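Local coordinates for chitin elicitor-binding protein (Oryza sativa subsp. japonica, PDB 5JCE) that recognises chitin oligosaccharides from fungal cell walls and helps to pass on the signal that starts plant defence responses, at residues G10-S15 with R69-G74; S79-I84 with T127-L132; V87-G92 with I122-T127. All blocks are in the same frame, centred on the assembly; numbering follows the deposited sequence.

Contact 1: residues G10-S15 with R69-G74; sequences GTTCKS and RCRCNG
Arg69 lies across Thr12 where strands 12-15 and 69-72 pair antiparallel. Its CB hangs beside the carbonyl oxygen of Cys13, and Arg69 CG comes within 3.4 Å of Cys13 O. With CG anti to the backbone N (chi1 -170°), the chain heads out over Thr12: Arg69 CD rests 3.9 Å from Thr12 CB, the two side chains crossing at a slant. A bend at chi3 (70°) then turns the guanidinium past Thr12 CG2, and NH2 ends in a salt bridge with Asp80 OD2, so the charge is met outside the pair. Cys13 and Cys70 form a hydrogen-bonded pair, Cys70 N to Cys13 O 2.7 Å and Cys13 N to Cys70 O 2.8 Å; their side chains lie on the opposite face from Thr12 and Arg69, CB atoms 3.9 Å apart. At the strand end, where residues 10 and 11 are already loop, Cys72 N donates to Thr11 O (3.0 Å) and Gly10 N to Cys72 O (2.8 Å). Gly10 N also lies over one face of the Arg71 guanidinium. In the mixed sheet, strand 12-20 also runs parallel to strand 144-150, strand 63-72 is joined on its far side by strand 76-79, and the Cys70-Cys134 disulfide ties in strand 133-134.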
loop_
_atom_site.group_PDB
_atom_site.type_symbol
_atom_site.label_atom_id
_atom_site.label_comp_id
_atom_site.label_asym_id
_atom_site.label_seq_id
_atom_site.Cartn_x
_atom_site.Cartn_y
_atom_site.Cartn_z
ATOM N N GLY A 10 -1.433 15.120 -8.442
ATOM C CA GLY A 10 -0.548 14.338 -9.280
ATOM C C GLY A 10 0.391 13.462 -8.470
ATOM O O GLY A 10 0.970 12.522 -9.004
ATOM N N THR A 11 0.556 13.747 -7.200
ATOM C CA THR A 11 1.435 12.954 -6.375
ATOM C C THR A 11 0.934 11.536 -6.154
ATOM O O THR A 11 -0.219 11.318 -5.911
ATOM C CB THR A 11 1.618 13.623 -5.018
ATOM O OG1 THR A 11 2.182 14.913 -5.200
ATOM C CG2 THR A 11 2.535 12.840 -4.174
ATOM N N THR A 12 1.822 10.578 -6.326
ATOM C CA THR A 12 1.473 9.197 -6.184
ATOM C C THR A 12 2.122 8.623 -4.978
ATOM O O THR A 12 3.162 9.034 -4.553
ATOM C CB THR A 12 1.761 8.347 -7.406
ATOM O OG1 THR A 12 3.133 8.446 -7.728
ATOM C CG2 THR A 12 0.964 8.805 -8.541
ATOM N N CYS A 13 1.440 7.642 -4.445
ATOM C CA CYS A 13 1.752 7.007 -3.214
ATOM C C CYS A 13 1.418 5.559 -3.232
ATOM O O CYS A 13 0.802 5.087 -4.135
ATOM C CB CYS A 13 0.749 7.605 -2.269
ATOM S SG CYS A 13 1.395 7.940 -0.711
ATOM N N LYS A 14 1.821 4.861 -2.190
ATOM C CA LYS A 14 1.470 3.478 -2.026
ATOM C C LYS A 14 0.535 3.423 -0.847
ATOM O O LYS A 14 0.847 3.887 0.197
ATOM C CB LYS A 14 2.683 2.625 -1.738
ATOM C CG LYS A 14 2.422 1.152 -1.918
ATOM C CD LYS A 14 2.928 0.393 -0.720
ATOM C CE LYS A 14 3.334 -1.020 -1.058
ATOM N NZ LYS A 14 3.689 -1.797 0.151
ATOM N N SER A 15 -0.632 2.854 -1.035
ATOM C CA SER A 15 -1.635 2.704 0.015
ATOM C C SER A 15 -2.212 1.298 -0.048
ATOM O O SER A 15 -1.750 0.475 -0.851
ATOM C CB SER A 15 -2.755 3.736 -0.133
ATOM O OG SER A 15 -2.387 4.984 0.415
ATOM N N ARG A 69 -1.279 1.719 -5.959
ATOM C CA ARG A 69 -0.781 3.053 -6.117
ATOM C C ARG A 69 -1.882 4.046 -5.969
ATOM O O ARG A 69 -2.865 3.897 -6.527
ATOM C CB ARG A 69 -0.058 3.240 -7.435
ATOM C CG ARG A 69 0.665 4.571 -7.505
ATOM C CD ARG A 69 1.552 4.656 -8.699
ATOM N NE ARG A 69 0.703 4.735 -9.845
ATOM C CZ ARG A 69 1.031 4.399 -11.071
ATOM N NH1 ARG A 69 2.216 3.955 -11.353
ATOM N NH2 ARG A 69 0.145 4.518 -12.002
ATOM N N CYS A 70 -1.671 5.052 -5.167
ATOM C CA CYS A 70 -2.624 6.061 -4.935
ATOM C C CYS A 70 -2.228 7.336 -5.635
ATOM O O CYS A 70 -1.106 7.736 -5.645
ATOM C CB CYS A 70 -2.729 6.350 -3.438
ATOM S SG CYS A 70 -3.610 7.849 -3.000
ATOM N N ARG A 71 -3.209 7.949 -6.228
ATOM C CA ARG A 71 -3.010 9.212 -6.840
ATOM C C ARG A 71 -3.836 10.234 -6.073
ATOM O O ARG A 71 -4.961 10.045 -5.752
ATOM C CB ARG A 71 -3.265 9.202 -8.346
ATOM C CG ARG A 71 -3.118 10.550 -8.997
ATOM C CD ARG A 71 -3.640 10.625 -10.421
ATOM N NE ARG A 71 -3.518 11.983 -10.909
ATOM C CZ ARG A 71 -4.397 12.954 -10.720
ATOM N NH1 ARG A 71 -5.506 12.776 -10.089
ATOM N NH2 ARG A 71 -4.154 14.098 -11.176
ATOM N N CYS A 72 -3.214 11.330 -5.791
ATOM C CA CYS A 72 -3.885 12.434 -5.152
ATOM C C CYS A 72 -4.262 13.511 -6.141
ATOM O O CYS A 72 -3.469 13.902 -6.908
ATOM C CB CYS A 72 -2.978 13.041 -4.115
ATOM S SG CYS A 72 -2.596 11.848 -2.849
ATOM N N ASN A 73 -5.495 13.948 -6.111
ATOM C CA ASN A 73 -5.887 15.099 -6.911
ATOM C C ASN A 73 -5.823 16.270 -5.938
ATOM O O ASN A 73 -5.177 16.181 -4.899
ATOM C CB ASN A 73 -7.313 14.975 -7.438
ATOM C CG ASN A 73 -8.332 14.787 -6.357
ATOM O OD1 ASN A 73 -8.171 15.275 -5.248
ATOM N ND2 ASN A 73 -9.416 14.101 -6.684
ATOM N N GLY A 74 -6.481 17.372 -6.237
ATOM C CA GLY A 74 -6.524 18.414 -5.226
ATOM C C GLY A 74 -6.719 18.049 -3.752
ATOM O O GLY A 74 -5.950 18.451 -2.879
#

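Contact 2: residues S79-I84 with T127-L132; sequences SDRLPI and TLWIPL. With NAG (2-acetamido-2-deoxy-beta-D-glucopyranose), chain C; NAG (2-acetamido-2-deoxy-beta-D-glucopyranose), chain B.
Ser79 faces Leu132, and its hydroxyl serves both segments: Ser79 OG accepts Leu132 N at 2.9 Å and donates to Leu82 O in a short bond whose exact length is uncertain. OG sits between its own N and carbonyl carbon (chi1 62°), a setting that brings it to Leu132 N as well as to Leu82 O. Ser79 O accepts Trp129 NE1 at 3.0 Å, a bent bond (136° at the hydrogen) whose acceptor is tilted slightly from the ring plane. Asp80 turns the chain back through an inverse gamma turn. Next, Arg81 lays its CA over the five-membered ring of Trp129, a CH-pi contact 3.5 Å from the centroid, while Pro131 CB packs on the opposite face and the indole is clasped between them. Arg81 CD comes near Trp129 CZ2. Leu82 leads into a cis peptide, after which the Pro83 ring places CD 3.5 Å from Leu132 CD1 and CG 3.9 Å from Ile130 CB, while Pro83 O accepts Ile130 N at 2.9 Å. Ile84 pairs with Trp129 as a non-hydrogen-bonded antiparallel pair; its CG2 meets Thr127 CB, and its CD1 nears O6 of the chain C sugar. Thr127 OG1 hydrogen-bonds O3 of the chain B sugar at 2.6 Å. Ile84, Thr127 and Trp129, with Asn114, line the glycan pocket of a LysM domain, whose beta-alpha-alpha-beta fold pairs strands 84-86 and 127-129.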
loop_
_atom_site.group_PDB
_atom_site.type_symbol
_atom_site.label_atom_id
_atom_site.label_comp_id
_atom_site.label_asym_id
_atom_site.label_seq_id
_atom_site.Cartn_x
_atom_site.Cartn_y
_atom_site.Cartn_z
ATOM N N SER A 79 -7.193 5.546 -5.888
ATOM C CA SER A 79 -6.333 4.506 -6.425
ATOM C C SER A 79 -6.119 4.815 -7.896
ATOM O O SER A 79 -7.056 5.162 -8.623
ATOM C CB SER A 79 -6.933 3.116 -6.207
ATOM O OG SER A 79 -8.171 2.962 -6.867
ATOM N N ASP A 80 -4.870 4.724 -8.319
ATOM C CA ASP A 80 -4.463 5.300 -9.595
ATOM C C ASP A 80 -4.957 4.539 -10.830
ATOM O O ASP A 80 -4.205 3.784 -11.432
ATOM C CB ASP A 80 -2.946 5.406 -9.644
ATOM C CG ASP A 80 -2.491 6.398 -10.656
ATOM O OD1 ASP A 80 -3.361 6.891 -11.388
ATOM O OD2 ASP A 80 -1.285 6.700 -10.712
ATOM N N ARG A 81 -6.222 4.758 -11.192
ATOM C CA ARG A 81 -6.853 4.166 -12.381
ATOM C C ARG A 81 -6.903 2.637 -12.370
ATOM O O ARG A 81 -7.212 2.001 -13.385
ATOM C CB ARG A 81 -6.139 4.622 -13.652
ATOM C CG ARG A 81 -5.663 6.059 -13.616
ATOM C CD ARG A 81 -6.777 7.042 -13.314
ATOM N NE ARG A 81 -6.246 8.398 -13.387
ATOM C CZ ARG A 81 -5.519 8.866 -14.397
ATOM N NH1 ARG A 81 -5.299 8.111 -15.470
ATOM N NH2 ARG A 81 -5.059 10.109 -14.365
ATOM N N LEU A 82 -6.556 2.060 -11.229
ATOM C CA LEU A 82 -6.763 0.655 -10.969
ATOM C C LEU A 82 -7.519 0.645 -9.648
ATOM O O LEU A 82 -7.438 1.624 -8.903
ATOM C CB LEU A 82 -5.435 -0.095 -10.892
ATOM C CG LEU A 82 -4.557 -0.060 -12.146
ATOM C CD1 LEU A 82 -3.195 -0.628 -11.834
ATOM C CD2 LEU A 82 -5.200 -0.851 -13.261
ATOM N N PRO A 83 -8.294 -0.416 -9.376
ATOM C CA PRO A 83 -8.518 -1.541 -10.283
ATOM C C PRO A 83 -9.548 -1.244 -11.367
ATOM O O PRO A 83 -10.270 -0.241 -11.342
ATOM C CB PRO A 83 -9.029 -2.634 -9.353
ATOM C CG PRO A 83 -9.736 -1.900 -8.300
ATOM C CD PRO A 83 -8.973 -0.622 -8.088
ATOM N N ILE A 84 -9.591 -2.150 -12.330
ATOM C CA ILE A 84 -10.517 -2.056 -13.429
ATOM C C ILE A 84 -11.482 -3.220 -13.378
ATOM O O ILE A 84 -11.088 -4.377 -13.482
ATOM C CB ILE A 84 -9.795 -2.039 -14.784
ATOM C CG1 ILE A 84 -9.077 -0.699 -14.956
ATOM C CG2 ILE A 84 -10.800 -2.230 -15.904
ATOM C CD1 ILE A 84 -8.153 -0.625 -16.172
ATOM N N THR A 127 -15.962 -1.305 -18.947
ATOM C CA THR A 127 -14.941 -1.303 -17.931
ATOM C C THR A 127 -15.056 -0.072 -17.071
ATOM O O THR A 127 -15.378 1.022 -17.542
ATOM C CB THR A 127 -13.530 -1.392 -18.516
ATOM O OG1 THR A 127 -13.288 -0.274 -19.381
ATOM C CG2 THR A 127 -13.365 -2.698 -19.274
ATOM N N LEU A 128 -14.780 -0.292 -15.791
ATOM C CA LEU A 128 -14.979 0.681 -14.737
ATOM C C LEU A 128 -13.719 0.811 -13.937
ATOM O O LEU A 128 -13.213 -0.163 -13.382
ATOM C CB LEU A 128 -16.110 0.252 -13.813
ATOM C CG LEU A 128 -17.518 0.135 -14.360
ATOM C CD1 LEU A 128 -18.410 -0.532 -13.324
ATOM C CD2 LEU A 128 -18.021 1.523 -14.719
ATOM N N TRP A 129 -13.197 2.013 -13.872
ATOM C CA TRP A 129 -12.192 2.287 -12.880
ATOM C C TRP A 129 -12.863 2.319 -11.482
ATOM O O TRP A 129 -13.915 2.916 -11.295
ATOM C CB TRP A 129 -11.490 3.592 -13.234
ATOM C CG TRP A 129 -10.728 4.204 -12.140
ATOM C CD1 TRP A 129 -9.977 3.565 -11.183
ATOM C CD2 TRP A 129 -10.621 5.596 -11.879
ATOM N NE1 TRP A 129 -9.416 4.492 -10.333
ATOM C CE2 TRP A 129 -9.795 5.747 -10.737
ATOM C CE3 TRP A 129 -11.147 6.738 -12.494
ATOM C CZ2 TRP A 129 -9.482 6.999 -10.204
ATOM C CZ3 TRP A 129 -10.840 7.979 -11.959
ATOM C CH2 TRP A 129 -10.019 8.102 -10.821
ATOM N N ILE A 130 -12.304 1.640 -10.503
ATOM C CA ILE A 130 -12.892 1.646 -9.188
ATOM C C ILE A 130 -11.941 2.426 -8.362
ATOM O O ILE A 130 -10.863 1.961 -8.147
ATOM C CB ILE A 130 -12.954 0.230 -8.619
ATOM C CG1 ILE A 130 -13.810 -0.668 -9.499
ATOM C CG2 ILE A 130 -13.473 0.235 -7.206
ATOM C CD1 ILE A 130 -15.155 -0.097 -9.827
ATOM N N PRO A 131 -12.373 3.647 -7.872
ATOM C CA PRO A 131 -11.360 4.385 -7.121
ATOM C C PRO A 131 -11.359 4.198 -5.623
ATOM O O PRO A 131 -12.095 4.812 -4.907
ATOM C CB PRO A 131 -11.679 5.817 -7.469
ATOM C CG PRO A 131 -13.138 5.857 -7.511
ATOM C CD PRO A 131 -13.635 4.494 -7.823
ATOM N N LEU A 132 -10.480 3.374 -5.161
ATOM C CA LEU A 132 -10.378 3.116 -3.788
ATOM C C LEU A 132 -9.840 4.283 -2.977
ATOM O O LEU A 132 -9.028 5.049 -3.422
ATOM C CB LEU A 132 -9.651 1.814 -3.577
ATOM C CG LEU A 132 -10.065 0.605 -4.379
ATOM C CD1 LEU A 132 -8.898 -0.314 -4.595
ATOM C CD2 LEU A 132 -11.218 -0.125 -3.816
HETATM C C1 NAG C . -12.717 3.047 -20.532
HETATM C C2 NAG C . -14.056 3.685 -20.287
HETATM C C3 NAG C . -13.937 4.658 -19.152
HETATM C C4 NAG C . -13.483 3.914 -17.926
HETATM C C5 NAG C . -12.117 3.386 -18.230
HETATM C C6 NAG C . -11.597 2.566 -17.083
HETATM C C7 NAG C . -15.123 3.685 -22.393
HETATM C C8 NAG C . -15.359 4.385 -23.660
HETATM N N2 NAG C . -14.434 4.324 -21.498
HETATM O O3 NAG C . -15.194 5.210 -18.918
HETATM O O4 NAG C . -13.379 4.781 -16.809
HETATM O O5 NAG C . -12.248 2.517 -19.321
HETATM O O6 NAG C . -10.640 1.674 -17.604
HETATM O O7 NAG C . -15.569 2.597 -22.229
HETATM C C1 NAG B . -10.238 0.693 -24.402
HETATM C C2 NAG B . -10.304 -0.137 -23.131
HETATM C C3 NAG B . -11.524 0.191 -22.299
HETATM C C4 NAG B . -11.712 1.682 -22.166
HETATM C C5 NAG B . -11.773 2.275 -23.528
HETATM C C6 NAG B . -11.768 3.759 -23.418
HETATM C C7 NAG B . -9.200 -2.282 -23.161
HETATM C C8 NAG B . -9.327 -3.752 -23.327
HETATM N N2 NAG B . -10.285 -1.561 -23.396
HETATM O O3 NAG B . -11.288 -0.354 -21.016
HETATM O O4 NAG B . -12.921 2.004 -21.496
HETATM O O5 NAG B . -10.519 2.036 -24.079
HETATM O O6 NAG B . -10.416 4.051 -23.676
HETATM O O7 NAG B . -8.158 -1.782 -22.850
#

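Contact 3: residues V87-G92 with I122-T127; sequences VQPQDG and INVSQT. With NAG (2-acetamido-2-deoxy-beta-D-glucopyranose), chain B; NAG (2-acetamido-2-deoxy-beta-D-glucopyranose), chain C.
Val87 is held against the type II beta turn from Asn123 to Gln126, in a LysM domain between the end of strand 84-86 and the start of strand 127-129. Backbone hydrogen bonds fix the pairing: Val87 N to Gln126 O at 3.0 Å and Ser125 N to Val87 O at 2.8 Å, both nearly straight. Each segment is also braced from within. Asn123 N donates in the carbonyl plane to the side-chain OE1 of Gln126 at 2.9 Å, tying the turn's two ends, and Gln88 N meets Asp91 OD2 from above the carboxylate, an oxygen that Tyr85 OH also binds. Apolar contacts fill the interior side. With CG1 anti to the backbone N (chi1 172°), Val87 presents both methyls to Ile122 CD1, which lies 3.8 Å from Val87 CG2 and 3.9 Å from CG1 and also approaches Gly92 CA. With an alanine here both methyls are gone, and a gap between Ile122 CD1 and the loop is likely to open. Both loops, Pro89 to Gly92 and Ile122 to Val124, probably take part in binding chitin. On the exposed side, Val124 crosses Pro89 obliquely, CG1 toward the ring's CD and Val124 CG2 3.5 Å from Pro89 O.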
loop_
_atom_site.group_PDB
_atom_site.type_symbol
_atom_site.label_atom_id
_atom_site.label_comp_id
_atom_site.label_asym_id
_atom_site.label_seq_id
_atom_site.Cartn_x
_atom_site.Cartn_y
_atom_site.Cartn_z
ATOM N N VAL A 87 -17.929 -5.231 -16.249
ATOM C CA VAL A 87 -19.318 -5.483 -15.887
ATOM C C VAL A 87 -19.848 -6.815 -16.423
ATOM O O VAL A 87 -19.714 -7.121 -17.608
ATOM C CB VAL A 87 -20.208 -4.344 -16.389
ATOM C CG1 VAL A 87 -21.680 -4.680 -16.198
ATOM C CG2 VAL A 87 -19.827 -3.051 -15.681
ATOM N N GLN A 88 -20.437 -7.608 -15.533
ATOM C CA GLN A 88 -20.979 -8.915 -15.893
ATOM C C GLN A 88 -22.475 -8.782 -16.159
ATOM O O GLN A 88 -23.099 -7.843 -15.658
ATOM C CB GLN A 88 -20.707 -9.938 -14.781
ATOM C CG GLN A 88 -19.232 -10.241 -14.552
ATOM C CD GLN A 88 -18.455 -10.406 -15.843
ATOM O OE1 GLN A 88 -18.758 -11.276 -16.663
ATOM N NE2 GLN A 88 -17.453 -9.552 -16.043
ATOM N N PRO A 89 -23.044 -9.709 -16.960
ATOM C CA PRO A 89 -24.446 -9.777 -17.386
ATOM C C PRO A 89 -25.485 -8.969 -16.591
ATOM O O PRO A 89 -26.206 -8.201 -17.239
ATOM C CB PRO A 89 -24.721 -11.271 -17.303
ATOM C CG PRO A 89 -23.378 -11.883 -17.771
ATOM C CD PRO A 89 -22.298 -10.806 -17.601
ATOM N N GLN A 90 -25.590 -9.097 -15.269
ATOM C CA GLN A 90 -26.536 -8.226 -14.559
ATOM C C GLN A 90 -25.998 -7.538 -13.308
ATOM O O GLN A 90 -26.670 -7.487 -12.267
ATOM C CB GLN A 90 -27.786 -8.995 -14.169
ATOM C CG GLN A 90 -28.087 -10.189 -15.030
ATOM C CD GLN A 90 -29.471 -10.716 -14.762
ATOM O OE1 GLN A 90 -29.642 -11.789 -14.174
ATOM N NE2 GLN A 90 -30.481 -9.958 -15.194
ATOM N N ASP A 91 -24.795 -6.991 -13.419
ATOM C CA ASP A 91 -24.236 -6.190 -12.348
ATOM C C ASP A 91 -25.056 -4.921 -12.176
ATOM O O ASP A 91 -25.965 -4.640 -12.956
ATOM C CB ASP A 91 -22.772 -5.849 -12.634
ATOM C CG ASP A 91 -21.848 -7.039 -12.440
ATOM O OD1 ASP A 91 -22.316 -8.096 -11.961
ATOM O OD2 ASP A 91 -20.649 -6.910 -12.746
ATOM N N GLY A 92 -24.725 -4.161 -11.143
ATOM C CA GLY A 92 -25.311 -2.857 -10.915
ATOM C C GLY A 92 -24.273 -2.090 -10.132
ATOM O O GLY A 92 -23.518 -2.680 -9.357
ATOM N N ILE A 122 -25.282 0.734 -17.180
ATOM C CA ILE A 122 -23.950 0.293 -17.516
ATOM C C ILE A 122 -24.118 -0.913 -18.423
ATOM O O ILE A 122 -25.066 -1.671 -18.265
ATOM C CB ILE A 122 -23.111 -0.057 -16.243
ATOM C CG1 ILE A 122 -23.774 -1.177 -15.438
ATOM C CG2 ILE A 122 -22.908 1.179 -15.355
ATOM C CD1 ILE A 122 -22.979 -1.623 -14.226
ATOM N N ASN A 123 -23.226 -1.082 -19.388
ATOM C CA ASN A 123 -23.340 -2.204 -20.311
ATOM C C ASN A 123 -22.500 -3.385 -19.877
ATOM O O ASN A 123 -21.434 -3.211 -19.291
ATOM C CB ASN A 123 -22.926 -1.793 -21.728
ATOM C CG ASN A 123 -24.101 -1.382 -22.578
ATOM O OD1 ASN A 123 -24.456 -2.068 -23.544
ATOM N ND2 ASN A 123 -24.731 -0.264 -22.216
ATOM N N VAL A 124 -22.990 -4.586 -20.173
ATOM C CA VAL A 124 -22.173 -5.783 -20.088
ATOM C C VAL A 124 -20.856 -5.498 -20.802
ATOM O O VAL A 124 -20.853 -4.878 -21.866
ATOM C CB VAL A 124 -22.888 -6.997 -20.714
ATOM C CG1 VAL A 124 -21.991 -8.206 -20.719
ATOM C CG2 VAL A 124 -24.167 -7.279 -19.964
ATOM N N SER A 125 -19.750 -5.893 -20.177
ATOM C CA SER A 125 -18.400 -5.771 -20.737
ATOM C C SER A 125 -17.827 -4.351 -20.651
ATOM O O SER A 125 -16.697 -4.107 -21.096
ATOM C CB SER A 125 -18.364 -6.249 -22.195
ATOM O OG SER A 125 -18.954 -7.528 -22.329
ATOM N N GLN A 126 -18.589 -3.421 -20.078
ATOM C CA GLN A 126 -18.087 -2.066 -19.877
ATOM C C GLN A 126 -17.026 -2.071 -18.772
ATOM O O GLN A 126 -17.155 -2.773 -17.771
ATOM C CB GLN A 126 -19.228 -1.102 -19.536
ATOM C CG GLN A 126 -18.801 0.355 -19.419
ATOM C CD GLN A 126 -19.922 1.262 -18.920
ATOM O OE1 GLN A 126 -21.092 0.864 -18.857
ATOM N NE2 GLN A 126 -19.557 2.475 -18.514
ATOM N N THR A 127 -15.962 -1.305 -18.947
ATOM C CA THR A 127 -14.941 -1.303 -17.931
ATOM C C THR A 127 -15.056 -0.072 -17.071
ATOM O O THR A 127 -15.378 1.022 -17.542
ATOM C CB THR A 127 -13.530 -1.392 -18.516
ATOM O OG1 THR A 127 -13.288 -0.274 -19.381
ATOM C CG2 THR A 127 -13.365 -2.698 -19.274
HETATM C C1 NAG B . -10.238 0.693 -24.402
HETATM C C2 NAG B . -10.304 -0.137 -23.131
HETATM C C3 NAG B . -11.524 0.191 -22.299
HETATM C C4 NAG B . -11.712 1.682 -22.166
HETATM C C5 NAG B . -11.773 2.275 -23.528
HETATM C C6 NAG B . -11.768 3.759 -23.418
HETATM C C7 NAG B . -9.200 -2.282 -23.161
HETATM C C8 NAG B . -9.327 -3.752 -23.327
HETATM N N2 NAG B . -10.285 -1.561 -23.396
HETATM O O3 NAG B . -11.288 -0.354 -21.016
HETATM O O4 NAG B . -12.921 2.004 -21.496
HETATM O O5 NAG B . -10.519 2.036 -24.079
HETATM O O6 NAG B . -10.416 4.051 -23.676
HETATM O O7 NAG B . -8.158 -1.782 -22.850
HETATM C C1 NAG C . -12.717 3.047 -20.532
HETATM C C2 NAG C . -14.056 3.685 -20.287
HETATM C C3 NAG C . -13.937 4.658 -19.152
HETATM C C4 NAG C . -13.483 3.914 -17.926
HETATM C C5 NAG C . -12.117 3.386 -18.230
HETATM C C6 NAG C . -11.597 2.566 -17.083
HETATM C C7 NAG C . -15.123 3.685 -22.393
HETATM C C8 NAG C . -15.359 4.385 -23.660
HETATM N N2 NAG C . -14.434 4.324 -21.498
HETATM O O3 NAG C . -15.194 5.210 -18.918
HETATM O O4 NAG C . -13.379 4.781 -16.809
HETATM O O5 NAG C . -12.248 2.517 -19.321
HETATM O O6 NAG C . -10.640 1.674 -17.604
HETATM O O7 NAG C . -15.569 2.597 -22.229
#

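Burial falls from contacts 1 and 2, both partly buried, to contact 3, a surface contact further from the chain's centre. Contact 1 is sheet pairing between long strands, away from the sugar; contact 2 trades regular pairing for side-chain grips on a loop, with the indole and a serine hydroxyl doing much of the work; contact 3 joins two loops through two backbone bonds and aliphatic methyls. Contacts 1 and 2 meet through the Arg69-Asp80 salt bridge and the packing of Arg71 on Asp80. Contacts 2 and 3 share Thr127, pack Leu128 on Val87, and join the regions flanking the paired strands 84-86 and 127-129 of the LysM domain, with contact 3 lying within the span that contact 2 encloses, up to the shared Thr127.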